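Local coordinates for protein anaphase-promoting complex subunit cut9 (Schizosaccharomyces pombe, PDB 2XPI) that serves as a subunit of the anaphase-promoting complex, a ubiquitin ligase controlling mitosis and G1, in which its TPR superhelix homodimerizes and binds hcn1, at residues A[86-91]-A[108-113]; A[92-95]-A[101-104]; A[135-140]-A[158-163]. All coordinates share one frame; numbering follows the deposited sequence.

Interaction 1. Residues A[86-91]-A[108-113]; sequences YLRLWR and EKVLDI
The guanidinium of R88 meets V110 obliquely, NE 4.1 Å from V110 CG1. The neighbouring guanidinium of R91 has the backbone of its own helix on one face: R88 CA sits 3.9 Å above that plane, displaced toward the rim. Both planar groups belong to the first helix of TPR 1, and V110 to the second. The two form the antiparallel helical hairpin that defines a tetratricopeptide repeat, their local axes running 9.7 Å apart at 146°. The R88 chain, extended from CG to NE, brings its CG across V110 CG1 at a slant (4.0 Å) and ends beyond it, where NH2 forms a salt bridge with OD2 of D119 in helix 117-129. R91 NH1 does the same with OD1, so one aspartate probably balances two arginines just beyond the hairpin.

V110 is the wedge between the helices, and its methyls divide the work. CG1, anti to the backbone N (chi1 -158°), faces R88, while CG2 packs against L87 CB at 3.4 Å. An alanine here would lose both methyls and would probably open a gap between helix 100-114 and the L87 and R88 side chains, leaving L87 CB without its nearest partner across the contact. The side chains of L87 and V110 lie side by side but point opposite ways, and L87 also packs on Y263 of the second subunit. One turn beyond V110, I113 reaches over roughly perpendicular to L87, its CD1 4.1 Å from L87 CD2.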
ATOM      1  N   TYR A  86     -21.332   7.128 -21.042  1.00 56.05           N
ATOM      2  CA  TYR A  86     -21.615   5.931 -20.247  1.00 55.96           C
ATOM      3  C   TYR A  86     -20.326   5.315 -19.728  1.00 51.57           C
ATOM      4  O   TYR A  86     -20.308   4.753 -18.644  1.00 50.78           O
ATOM      5  CB  TYR A  86     -22.339   4.859 -21.060  1.00 62.16           C
ATOM      6  CG  TYR A  86     -23.801   5.120 -21.269  1.00 70.62           C
ATOM      7  CD1 TYR A  86     -24.304   5.378 -22.540  1.00 75.59           C
ATOM      8  CD2 TYR A  86     -24.685   5.112 -20.196  1.00 73.41           C
ATOM      9  CE1 TYR A  86     -25.647   5.626 -22.737  1.00 80.23           C
ATOM     10  CE2 TYR A  86     -26.033   5.352 -20.383  1.00 77.64           C
ATOM     11  CZ  TYR A  86     -26.509   5.610 -21.653  1.00 81.26           C
ATOM     12  OH  TYR A  86     -27.850   5.849 -21.841  1.00 84.98           O
ATOM     13  N   LEU A  87     -19.267   5.379 -20.536  1.00 48.34           N
ATOM     14  CA  LEU A  87     -17.977   4.815 -20.172  1.00 45.81           C
ATOM     15  C   LEU A  87     -17.412   5.546 -18.964  1.00 42.20           C
ATOM     16  O   LEU A  87     -17.020   4.935 -17.980  1.00 39.67           O
ATOM     17  CB  LEU A  87     -17.008   4.915 -21.354  1.00 48.82           C
ATOM     18  CG  LEU A  87     -16.883   3.640 -22.203  1.00 48.72           C
ATOM     19  CD1 LEU A  87     -18.207   2.927 -22.300  1.00 47.19           C
ATOM     20  CD2 LEU A  87     -16.300   3.920 -23.581  1.00 49.03           C
ATOM     21  N   ARG A  88     -17.405   6.869 -19.047  1.00 42.08           N
ATOM     22  CA  ARG A  88     -16.909   7.704 -17.977  1.00 40.28           C
ATOM     23  C   ARG A  88     -17.677   7.561 -16.672  1.00 39.88           C
ATOM     24  O   ARG A  88     -17.070   7.390 -15.626  1.00 40.25           O
ATOM     25  CB  ARG A  88     -16.898   9.152 -18.417  1.00 39.45           C
ATOM     26  CG  ARG A  88     -15.918   9.417 -19.505  1.00 37.73           C
ATOM     27  CD  ARG A  88     -16.028  10.843 -19.871  1.00 39.87           C
ATOM     28  NE  ARG A  88     -15.098  11.198 -20.923  1.00 43.71           N
ATOM     29  CZ  ARG A  88     -15.450  11.921 -21.971  1.00 49.06           C
ATOM     30  NH1 ARG A  88     -16.708  12.334 -22.073  1.00 50.62           N
ATOM     31  NH2 ARG A  88     -14.561  12.221 -22.904  1.00 51.13           N
ATOM     32  N   LEU A  89     -18.999   7.639 -16.717  1.00 38.83           N
ATOM     33  CA  LEU A  89     -19.785   7.341 -15.528  1.00 38.25           C
ATOM     34  C   LEU A  89     -19.368   6.007 -14.926  1.00 39.23           C
ATOM     35  O   LEU A  89     -19.210   5.871 -13.710  1.00 39.60           O
ATOM     36  CB  LEU A  89     -21.253   7.282 -15.872  1.00 38.71           C
ATOM     37  CG  LEU A  89     -22.048   8.577 -15.703  1.00 40.97           C
ATOM     38  CD1 LEU A  89     -21.171   9.804 -15.555  1.00 37.79           C
ATOM     39  CD2 LEU A  89     -23.069   8.728 -16.851  1.00 41.07           C
ATOM     40  N   TRP A  90     -19.172   5.026 -15.795  1.00 38.80           N
ATOM     41  CA  TRP A  90     -18.827   3.677 -15.373  1.00 38.73           C
ATOM     42  C   TRP A  90     -17.426   3.624 -14.761  1.00 39.82           C
ATOM     43  O   TRP A  90     -17.231   3.056 -13.694  1.00 39.35           O
ATOM     44  CB  TRP A  90     -18.956   2.724 -16.564  1.00 39.63           C
ATOM     45  CG  TRP A  90     -18.588   1.312 -16.299  1.00 41.35           C
ATOM     46  CD1 TRP A  90     -18.423   0.720 -15.084  1.00 42.56           C
ATOM     47  CD2 TRP A  90     -18.332   0.300 -17.280  1.00 43.91           C
ATOM     48  NE1 TRP A  90     -18.075  -0.601 -15.245  1.00 44.90           N
ATOM     49  CE2 TRP A  90     -18.010  -0.884 -16.586  1.00 44.24           C
ATOM     50  CE3 TRP A  90     -18.359   0.275 -18.679  1.00 45.90           C
ATOM     51  CZ2 TRP A  90     -17.715  -2.077 -17.239  1.00 43.44           C
ATOM     52  CZ3 TRP A  90     -18.057  -0.914 -19.329  1.00 46.07           C
ATOM     53  CH2 TRP A  90     -17.736  -2.070 -18.606  1.00 45.12           C
ATOM     54  N   ARG A  91     -16.448   4.206 -15.443  1.00 40.83           N
ATOM     55  CA  ARG A  91     -15.098   4.285 -14.907  1.00 39.57           C
ATOM     56  C   ARG A  91     -15.129   4.991 -13.561  1.00 40.02           C
ATOM     57  O   ARG A  91     -14.540   4.529 -12.593  1.00 40.25           O
ATOM     58  CB  ARG A  91     -14.207   5.055 -15.861  1.00 39.24           C
ATOM     59  CG  ARG A  91     -12.909   5.472 -15.261  1.00 39.99           C
ATOM     60  CD  ARG A  91     -12.294   6.562 -16.123  1.00 42.22           C
ATOM     61  NE  ARG A  91     -13.068   7.798 -16.064  1.00 41.80           N
ATOM     62  CZ  ARG A  91     -12.984   8.766 -16.966  1.00 41.42           C
ATOM     63  NH1 ARG A  91     -12.164   8.618 -17.988  1.00 41.45           N
ATOM     64  NH2 ARG A  91     -13.723   9.871 -16.849  1.00 41.24           N
ATOM     65  N   GLU A 108      -9.124   2.763 -19.903  1.00 44.30           N
ATOM     66  CA  GLU A 108      -8.277   2.538 -21.059  1.00 48.18           C
ATOM     67  C   GLU A 108      -9.076   2.617 -22.380  1.00 50.54           C
ATOM     68  O   GLU A 108      -8.579   3.146 -23.377  1.00 53.32           O
ATOM     69  CB  GLU A 108      -7.503   1.214 -20.914  1.00 50.08           C
ATOM     70  CG  GLU A 108      -6.439   1.226 -19.791  1.00 54.33           C
ATOM     71  CD  GLU A 108      -6.085  -0.174 -19.240  1.00 58.50           C
ATOM     72  OE1 GLU A 108      -6.615  -1.188 -19.782  1.00 62.12           O
ATOM     73  OE2 GLU A 108      -5.286  -0.257 -18.262  1.00 55.44           O
ATOM     74  N   LYS A 109     -10.313   2.131 -22.392  1.00 49.61           N
ATOM     75  CA  LYS A 109     -11.129   2.202 -23.620  1.00 50.36           C
ATOM     76  C   LYS A 109     -11.603   3.610 -24.009  1.00 51.91           C
ATOM     77  O   LYS A 109     -11.634   3.935 -25.197  1.00 55.55           O
ATOM     78  CB  LYS A 109     -12.316   1.242 -23.574  1.00 49.07           C
ATOM     79  CG  LYS A 109     -11.997  -0.117 -24.157  1.00 52.68           C
ATOM     80  CD  LYS A 109     -11.830  -1.169 -23.084  1.00 54.91           C
ATOM     81  CE  LYS A 109     -10.670  -2.100 -23.413  1.00 59.04           C
ATOM     82  NZ  LYS A 109      -9.342  -1.378 -23.418  1.00 61.85           N
ATOM     83  N   VAL A 110     -11.962   4.438 -23.025  1.00 48.79           N
ATOM     84  CA  VAL A 110     -12.380   5.821 -23.286  1.00 47.67           C
ATOM     85  C   VAL A 110     -11.227   6.702 -23.743  1.00 49.48           C
ATOM     86  O   VAL A 110     -11.414   7.646 -24.532  1.00 51.35           O
ATOM     87  CB  VAL A 110     -12.918   6.509 -22.035  1.00 47.93           C
ATOM     88  CG1 VAL A 110     -13.791   7.658 -22.444  1.00 48.26           C
ATOM     89  CG2 VAL A 110     -13.679   5.536 -21.159  1.00 50.21           C
ATOM     90  N   LEU A 111     -10.041   6.430 -23.206  1.00 48.52           N
ATOM     91  CA  LEU A 111      -8.862   7.207 -23.571  1.00 50.52           C
ATOM     92  C   LEU A 111      -8.457   6.827 -24.992  1.00 55.91           C
ATOM     93  O   LEU A 111      -8.135   7.698 -25.804  1.00 56.97           O
ATOM     94  CB  LEU A 111      -7.707   7.008 -22.572  1.00 46.17           C
ATOM     95  CG  LEU A 111      -6.436   7.811 -22.879  1.00 45.91           C
ATOM     96  CD1 LEU A 111      -6.732   9.310 -22.984  1.00 46.43           C
ATOM     97  CD2 LEU A 111      -5.327   7.560 -21.868  1.00 43.57           C
ATOM     98  N   ASP A 112      -8.505   5.528 -25.300  1.00 58.21           N
ATOM     99  CA  ASP A 112      -8.247   5.061 -26.669  1.00 59.73           C
ATOM    100  C   ASP A 112      -9.171   5.755 -27.669  1.00 57.99           C
ATOM    101  O   ASP A 112      -8.723   6.202 -28.719  1.00 60.24           O
ATOM    102  CB  ASP A 112      -8.357   3.532 -26.783  1.00 61.77           C
ATOM    103  CG  ASP A 112      -7.192   2.801 -26.097  1.00 65.42           C
ATOM    104  OD1 ASP A 112      -6.096   3.400 -25.946  1.00 66.05           O
ATOM    105  OD2 ASP A 112      -7.369   1.621 -25.706  1.00 66.67           O
ATOM    106  N   ILE A 113     -10.452   5.869 -27.332  1.00 54.33           N
ATOM    107  CA  ILE A 113     -11.414   6.529 -28.209  1.00 54.84           C
ATOM    108  C   ILE A 113     -11.192   8.041 -28.362  1.00 57.23           C
ATOM    109  O   ILE A 113     -11.117   8.558 -29.470  1.00 60.83           O
ATOM    110  CB  ILE A 113     -12.848   6.295 -27.712  1.00 53.17           C
ATOM    111  CG1 ILE A 113     -13.282   4.852 -27.974  1.00 51.91           C
ATOM    112  CG2 ILE A 113     -13.814   7.261 -28.378  1.00 54.18           C
ATOM    113  CD1 ILE A 113     -14.575   4.492 -27.282  1.00 49.43           C
TER

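Interaction 2. Residues A[92-95]-A[101-104]; sequences HDAL and KCAA
C102 begins the contact with its thiol, which lies against the methyl of A94, SG to CB 3.8 Å. Chi1 of 170° places SG anti to the backbone N and directs it across to helix 83-96. The amide N of C102 donates to OE2 of E235 on the second subunit, so this residue touches both the first helix of its own repeat and the dimer partner.

A103 follows with the closest approach, its CB 3.5 Å from A94 CB, methyl to methyl, and also comes to 3.7 Å from the backbone N of L95. In the other direction A94 CB lies 3.6 Å from the amide N of A103. Each methyl therefore reaches the other helix's main chain, which the 5.0 Å spacing of A94 CA and A103 CA allows. Small residues where the paired helices come closest are a recognised feature of tetratricopeptide repeats, and this alanine pair, near the turn of the TPR 1 hairpin, is consistent with that pattern.

Four buried residues make the contact without any hydrogen bond across it. Helix 117-129, the next in the chain, packs on both partners: L95 reaches W122, V126 and C129, and A103 also touches V126. No strand takes part; the hairpin sits between this helix and the second subunit, where K232 packs on C102.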
ATOM      1  N   HIS A  92     -15.856   6.095 -13.484  1.00 39.55           N
ATOM      2  CA  HIS A  92     -15.882   6.872 -12.256  1.00 40.77           C
ATOM      3  C   HIS A  92     -16.371   6.059 -11.062  1.00 41.41           C
ATOM      4  O   HIS A  92     -15.808   6.122  -9.963  1.00 39.58           O
ATOM      5  CB  HIS A  92     -16.769   8.087 -12.426  1.00 41.76           C
ATOM      6  CG  HIS A  92     -16.447   9.197 -11.488  1.00 43.46           C
ATOM      7  ND1 HIS A  92     -15.231   9.849 -11.501  1.00 45.06           N
ATOM      8  CD2 HIS A  92     -17.185   9.791 -10.522  1.00 43.91           C
ATOM      9  CE1 HIS A  92     -15.230  10.793 -10.581  1.00 44.63           C
ATOM     10  NE2 HIS A  92     -16.404  10.779  -9.972  1.00 46.25           N
ATOM     11  N   ASP A  93     -17.440   5.309 -11.274  1.00 41.85           N
ATOM     12  CA  ASP A  93     -18.035   4.575 -10.182  1.00 42.16           C
ATOM     13  C   ASP A  93     -17.129   3.412  -9.800  1.00 40.84           C
ATOM     14  O   ASP A  93     -16.999   3.081  -8.624  1.00 43.18           O
ATOM     15  CB  ASP A  93     -19.436   4.110 -10.546  1.00 45.83           C
ATOM     16  CG  ASP A  93     -20.076   3.330  -9.443  1.00 53.48           C
ATOM     17  OD1 ASP A  93     -20.252   2.109  -9.612  1.00 56.29           O
ATOM     18  OD2 ASP A  93     -20.387   3.926  -8.389  1.00 58.04           O
ATOM     19  N   ALA A  94     -16.472   2.808 -10.781  1.00 37.36           N
ATOM     20  CA  ALA A  94     -15.514   1.739 -10.479  1.00 35.41           C
ATOM     21  C   ALA A  94     -14.443   2.221  -9.488  1.00 34.93           C
ATOM     22  O   ALA A  94     -14.201   1.589  -8.473  1.00 37.46           O
ATOM     23  CB  ALA A  94     -14.866   1.191 -11.761  1.00 31.56           C
ATOM     24  N   LEU A  95     -13.798   3.329  -9.831  1.00 34.64           N
ATOM     25  CA  LEU A  95     -12.832   4.009  -9.002  1.00 37.82           C
ATOM     26  C   LEU A  95     -13.390   4.136  -7.591  1.00 41.43           C
ATOM     27  O   LEU A  95     -12.832   3.621  -6.626  1.00 44.26           O
ATOM     28  CB  LEU A  95     -12.650   5.415  -9.562  1.00 39.14           C
ATOM     29  CG  LEU A  95     -11.267   5.966  -9.851  1.00 41.80           C
ATOM     30  CD1 LEU A  95     -11.381   7.473 -10.169  1.00 45.03           C
ATOM     31  CD2 LEU A  95     -10.362   5.709  -8.676  1.00 38.85           C
ATOM     32  N   LYS A 101      -9.520  -3.091 -11.328  1.00 40.41           N
ATOM     33  CA  LYS A 101      -9.302  -3.811 -12.570  1.00 43.72           C
ATOM     34  C   LYS A 101     -10.318  -3.297 -13.587  1.00 43.28           C
ATOM     35  O   LYS A 101     -10.002  -3.100 -14.762  1.00 43.31           O
ATOM     36  CB  LYS A 101      -9.454  -5.313 -12.360  1.00 49.54           C
ATOM     37  CG  LYS A 101      -8.239  -5.977 -11.743  1.00 54.13           C
ATOM     38  CD  LYS A 101      -7.381  -6.601 -12.826  1.00 57.45           C
ATOM     39  CE  LYS A 101      -6.149  -7.269 -12.250  1.00 61.02           C
ATOM     40  NZ  LYS A 101      -5.227  -6.260 -11.668  1.00 60.38           N
ATOM     41  N   CYS A 102     -11.526  -3.030 -13.097  1.00 41.71           N
ATOM     42  CA  CYS A 102     -12.619  -2.549 -13.914  1.00 39.72           C
ATOM     43  C   CYS A 102     -12.440  -1.114 -14.382  1.00 41.39           C
ATOM     44  O   CYS A 102     -12.693  -0.802 -15.537  1.00 47.11           O
ATOM     45  CB  CYS A 102     -13.934  -2.703 -13.165  1.00 39.79           C
ATOM     46  SG  CYS A 102     -15.323  -1.882 -13.959  1.00 51.57           S
ATOM     47  N   ALA A 103     -12.028  -0.237 -13.486  1.00 39.25           N
ATOM     48  CA  ALA A 103     -11.809   1.171 -13.827  1.00 37.15           C
ATOM     49  C   ALA A 103     -10.647   1.373 -14.809  1.00 34.27           C
ATOM     50  O   ALA A 103     -10.683   2.257 -15.662  1.00 33.74           O
ATOM     51  CB  ALA A 103     -11.581   2.003 -12.536  1.00 45.80           C
ATOM     52  N   ALA A 104      -9.604   0.573 -14.659  1.00 35.22           N
ATOM     53  CA  ALA A 104      -8.511   0.552 -15.629  1.00 37.74           C
ATOM     54  C   ALA A 104      -9.015   0.027 -16.963  1.00 42.42           C
ATOM     55  O   ALA A 104      -8.667   0.556 -18.005  1.00 47.00           O
ATOM     56  CB  ALA A 104      -7.356  -0.309 -15.128  1.00 35.61           C
TER

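Interaction 3. Residues A[135-140]-A[158-163]; sequences RAKCLL and FCLVKL
Around K137 and C159, whose CA atoms are 5.9 Å apart, helices 133-142 and 150-162 run roughly antiparallel, their local axes 9.2 Å apart at 144°. C159 faces two residues at once. Its SG approaches the methyl of A136 at 3.6 Å, while its CB lies 4.1 Å from K137 CB. A chi1 of -71° sets SG beside its own backbone N and anti to the carbonyl carbon, the position from which it meets A136. C128 of helix 117-129 also packs on C159, so this cysteine sits among three helices.

K137 contributes hydrocarbon, not charge. CG is anti to the backbone N (chi1 -178°), and the chain then bends at each later torsion, so that CD passes 3.7 Å from L160 CD1 while NZ turns off from helix 150-162. The two side chains cross obliquely, with L160 CD1 near both CG and CD of the lysine. L160 also packs on A169 of helix 166-173, the partner of its own helix in TPR 3. K137 also packs on Y337 of the second subunit, and a bound gold cyanide ion lies about 7 Å from its side chain.

L140 carries the packing between the same helices further, against C152, L155 and A156. Here the second helix of TPR 2 meets the first helix of TPR 3. This is the junction between successive repeats that, continued along the chain, builds the right-handed superhelix of tetratricopeptide proteins.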
ATOM      1  N   ARG A 135       3.762   3.844 -13.747  1.00 51.36           N
ATOM      2  CA  ARG A 135       2.834   3.690 -14.861  1.00 50.95           C
ATOM      3  C   ARG A 135       1.981   4.930 -15.153  1.00 49.62           C
ATOM      4  O   ARG A 135       1.881   5.344 -16.308  1.00 52.17           O
ATOM      5  CB  ARG A 135       1.942   2.466 -14.691  1.00 50.29           C
ATOM      6  CG  ARG A 135       1.153   2.193 -15.944  1.00 51.05           C
ATOM      7  CD  ARG A 135       0.306   0.967 -15.809  1.00 51.05           C
ATOM      8  NE  ARG A 135       0.104   0.325 -17.091  1.00 51.81           N
ATOM      9  CZ  ARG A 135      -0.849  -0.564 -17.312  1.00 54.53           C
ATOM     10  NH1 ARG A 135      -1.667  -0.878 -16.322  1.00 55.63           N
ATOM     11  NH2 ARG A 135      -0.989  -1.134 -18.504  1.00 54.87           N
ATOM     12  N   ALA A 136       1.348   5.502 -14.130  1.00 45.53           N
ATOM     13  CA  ALA A 136       0.659   6.784 -14.287  1.00 43.76           C
ATOM     14  C   ALA A 136       1.622   7.851 -14.799  1.00 48.62           C
ATOM     15  O   ALA A 136       1.299   8.601 -15.721  1.00 51.19           O
ATOM     16  CB  ALA A 136       0.038   7.236 -12.967  1.00 39.63           C
ATOM     17  N   LYS A 137       2.802   7.937 -14.194  1.00 49.28           N
ATOM     18  CA  LYS A 137       3.757   8.951 -14.614  1.00 50.88           C
ATOM     19  C   LYS A 137       3.957   8.814 -16.110  1.00 51.12           C
ATOM     20  O   LYS A 137       3.814   9.794 -16.849  1.00 53.73           O
ATOM     21  CB  LYS A 137       5.099   8.831 -13.875  1.00 51.60           C
ATOM     22  CG  LYS A 137       6.116   9.900 -14.254  1.00 51.25           C
ATOM     23  CD  LYS A 137       7.520   9.296 -14.524  1.00 86.43           C
ATOM     24  CE  LYS A 137       7.697   8.762 -15.963  1.00 88.03           C
ATOM     25  NZ  LYS A 137       7.575   7.260 -16.141  1.00 87.53           N
ATOM     26  N   CYS A 138       4.255   7.599 -16.570  1.00 47.00           N
ATOM     27  CA  CYS A 138       4.539   7.422 -17.986  1.00 42.35           C
ATOM     28  C   CYS A 138       3.328   7.863 -18.809  1.00 45.14           C
ATOM     29  O   CYS A 138       3.457   8.616 -19.765  1.00 49.66           O
ATOM     30  CB  CYS A 138       4.991   5.994 -18.315  1.00 38.02           C
ATOM     31  SG  CYS A 138       5.827   5.775 -20.008  1.00 80.02           S
ATOM     32  N   LEU A 139       2.140   7.424 -18.428  1.00 44.39           N
ATOM     33  CA  LEU A 139       0.965   7.727 -19.223  1.00 47.09           C
ATOM     34  C   LEU A 139       0.785   9.250 -19.390  1.00 53.79           C
ATOM     35  O   LEU A 139       0.477   9.737 -20.479  1.00 55.91           O
ATOM     36  CB  LEU A 139      -0.249   7.084 -18.577  1.00 45.14           C
ATOM     37  CG  LEU A 139      -1.593   7.406 -19.212  1.00 47.85           C
ATOM     38  CD1 LEU A 139      -1.767   6.576 -20.473  1.00 50.33           C
ATOM     39  CD2 LEU A 139      -2.713   7.138 -18.227  1.00 46.46           C
ATOM     40  N   LEU A 140       0.994   9.996 -18.306  1.00 56.32           N
ATOM     41  CA  LEU A 140       0.834  11.448 -18.317  1.00 57.92           C
ATOM     42  C   LEU A 140       2.008  12.166 -18.997  1.00 63.06           C
ATOM     43  O   LEU A 140       1.909  13.339 -19.344  1.00 63.40           O
ATOM     44  CB  LEU A 140       0.654  11.964 -16.883  1.00 54.36           C
ATOM     45  CG  LEU A 140      -0.585  11.509 -16.118  1.00 50.02           C
ATOM     46  CD1 LEU A 140      -0.568  12.085 -14.726  1.00 47.94           C
ATOM     47  CD2 LEU A 140      -1.861  11.917 -16.850  1.00 49.63           C
ATOM     48  N   PHE A 158       2.744  14.538  -8.610  1.00 43.02           N
ATOM     49  CA  PHE A 158       2.401  13.738  -7.448  1.00 41.70           C
ATOM     50  C   PHE A 158       3.041  12.349  -7.527  1.00 43.50           C
ATOM     51  O   PHE A 158       3.488  11.825  -6.512  1.00 46.14           O
ATOM     52  CB  PHE A 158       0.897  13.623  -7.356  1.00 40.69           C
ATOM     53  CG  PHE A 158       0.422  12.800  -6.209  1.00 41.45           C
ATOM     54  CD1 PHE A 158       0.440  11.413  -6.281  1.00 43.76           C
ATOM     55  CD2 PHE A 158      -0.101  13.409  -5.074  1.00 39.83           C
ATOM     56  CE1 PHE A 158      -0.016  10.643  -5.222  1.00 43.89           C
ATOM     57  CE2 PHE A 158      -0.558  12.655  -4.014  1.00 40.26           C
ATOM     58  CZ  PHE A 158      -0.514  11.272  -4.083  1.00 42.91           C
ATOM     59  N   CYS A 159       3.085  11.759  -8.724  1.00 41.09           N
ATOM     60  CA  CYS A 159       3.672  10.432  -8.906  1.00 41.80           C
ATOM     61  C   CYS A 159       5.171  10.500  -8.779  1.00 45.25           C
ATOM     62  O   CYS A 159       5.809   9.581  -8.268  1.00 48.86           O
ATOM     63  CB  CYS A 159       3.344   9.875 -10.293  1.00 43.36           C
ATOM     64  SG  CYS A 159       1.621   9.389 -10.514  1.00 55.66           S
ATOM     65  N   LEU A 160       5.733  11.593  -9.280  1.00 44.33           N
ATOM     66  CA  LEU A 160       7.155  11.808  -9.251  1.00 45.54           C
ATOM     67  C   LEU A 160       7.596  11.864  -7.791  1.00 47.05           C
ATOM     68  O   LEU A 160       8.566  11.219  -7.408  1.00 48.13           O
ATOM     69  CB  LEU A 160       7.502  13.083 -10.013  1.00 47.64           C
ATOM     70  CG  LEU A 160       8.438  12.915 -11.225  1.00 53.59           C
ATOM     71  CD1 LEU A 160       8.510  11.470 -11.711  1.00 53.03           C
ATOM     72  CD2 LEU A 160       8.059  13.862 -12.372  1.00 55.24           C
ATOM     73  N   VAL A 161       6.851  12.606  -6.975  1.00 46.53           N
ATOM     74  CA  VAL A 161       7.094  12.647  -5.539  1.00 46.33           C
ATOM     75  C   VAL A 161       6.979  11.261  -4.887  1.00 47.52           C
ATOM     76  O   VAL A 161       7.801  10.907  -4.036  1.00 48.96           O
ATOM     77  CB  VAL A 161       6.170  13.677  -4.828  1.00 54.79           C
ATOM     78  CG1 VAL A 161       6.041  13.366  -3.335  1.00 52.80           C
ATOM     79  CG2 VAL A 161       6.696  15.097  -5.045  1.00 54.92           C
ATOM     80  N   LYS A 162       5.968  10.488  -5.280  1.00 45.01           N
ATOM     81  CA  LYS A 162       5.817   9.110  -4.800  1.00 47.02           C
ATOM     82  C   LYS A 162       7.005   8.238  -5.208  1.00 51.70           C
ATOM     83  O   LYS A 162       7.258   7.182  -4.618  1.00 51.80           O
ATOM     84  CB  LYS A 162       4.533   8.482  -5.356  1.00 45.80           C
ATOM     85  CG  LYS A 162       3.279   8.972  -4.697  1.00 44.73           C
ATOM     86  CD  LYS A 162       3.272   8.535  -3.266  1.00 46.67           C
ATOM     87  CE  LYS A 162       2.038   9.010  -2.548  1.00 46.93           C
ATOM     88  NZ  LYS A 162       2.119   8.674  -1.093  1.00 48.52           N
ATOM     89  N   LEU A 163       7.703   8.672  -6.255  1.00 54.86           N
ATOM     90  CA  LEU A 163       8.845   7.941  -6.794  1.00 55.96           C
ATOM     91  C   LEU A 163      10.152   8.493  -6.227  1.00 57.79           C
ATOM     92  O   LEU A 163      11.222   7.965  -6.497  1.00 58.81           O
ATOM     93  CB  LEU A 163       8.856   8.021  -8.325  1.00 53.39           C
ATOM     94  CG  LEU A 163       8.365   6.799  -9.129  1.00 52.22           C
ATOM     95  CD1 LEU A 163       7.774   5.727  -8.223  1.00 50.99           C
ATOM     96  CD2 LEU A 163       7.392   7.191 -10.264  1.00 47.98           C
TER

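Overall arrangement
Interactions 1 and 2 join the same two helices of TPR 1, with 92-95/101-104 nested inside the loop closed by 86-91/108-113 and their centres 9 Å apart. They meet where W90 NE1 packs 3.3 Å from C102 SG. Interaction 3 follows in the chain and passes from TPR 2 to TPR 3; its centre is 21 Å from that of interaction 1, yet L111 CD2 touches L139 CD1 at 3.9 Å. Interactions 2 and 3 do not touch, their nearest atoms being about 6 Å apart. All three also border the second subunit, in keeping with the homodimerization mediated by TPR repeats 1-7, and lie outside the repeats that bind hcn1.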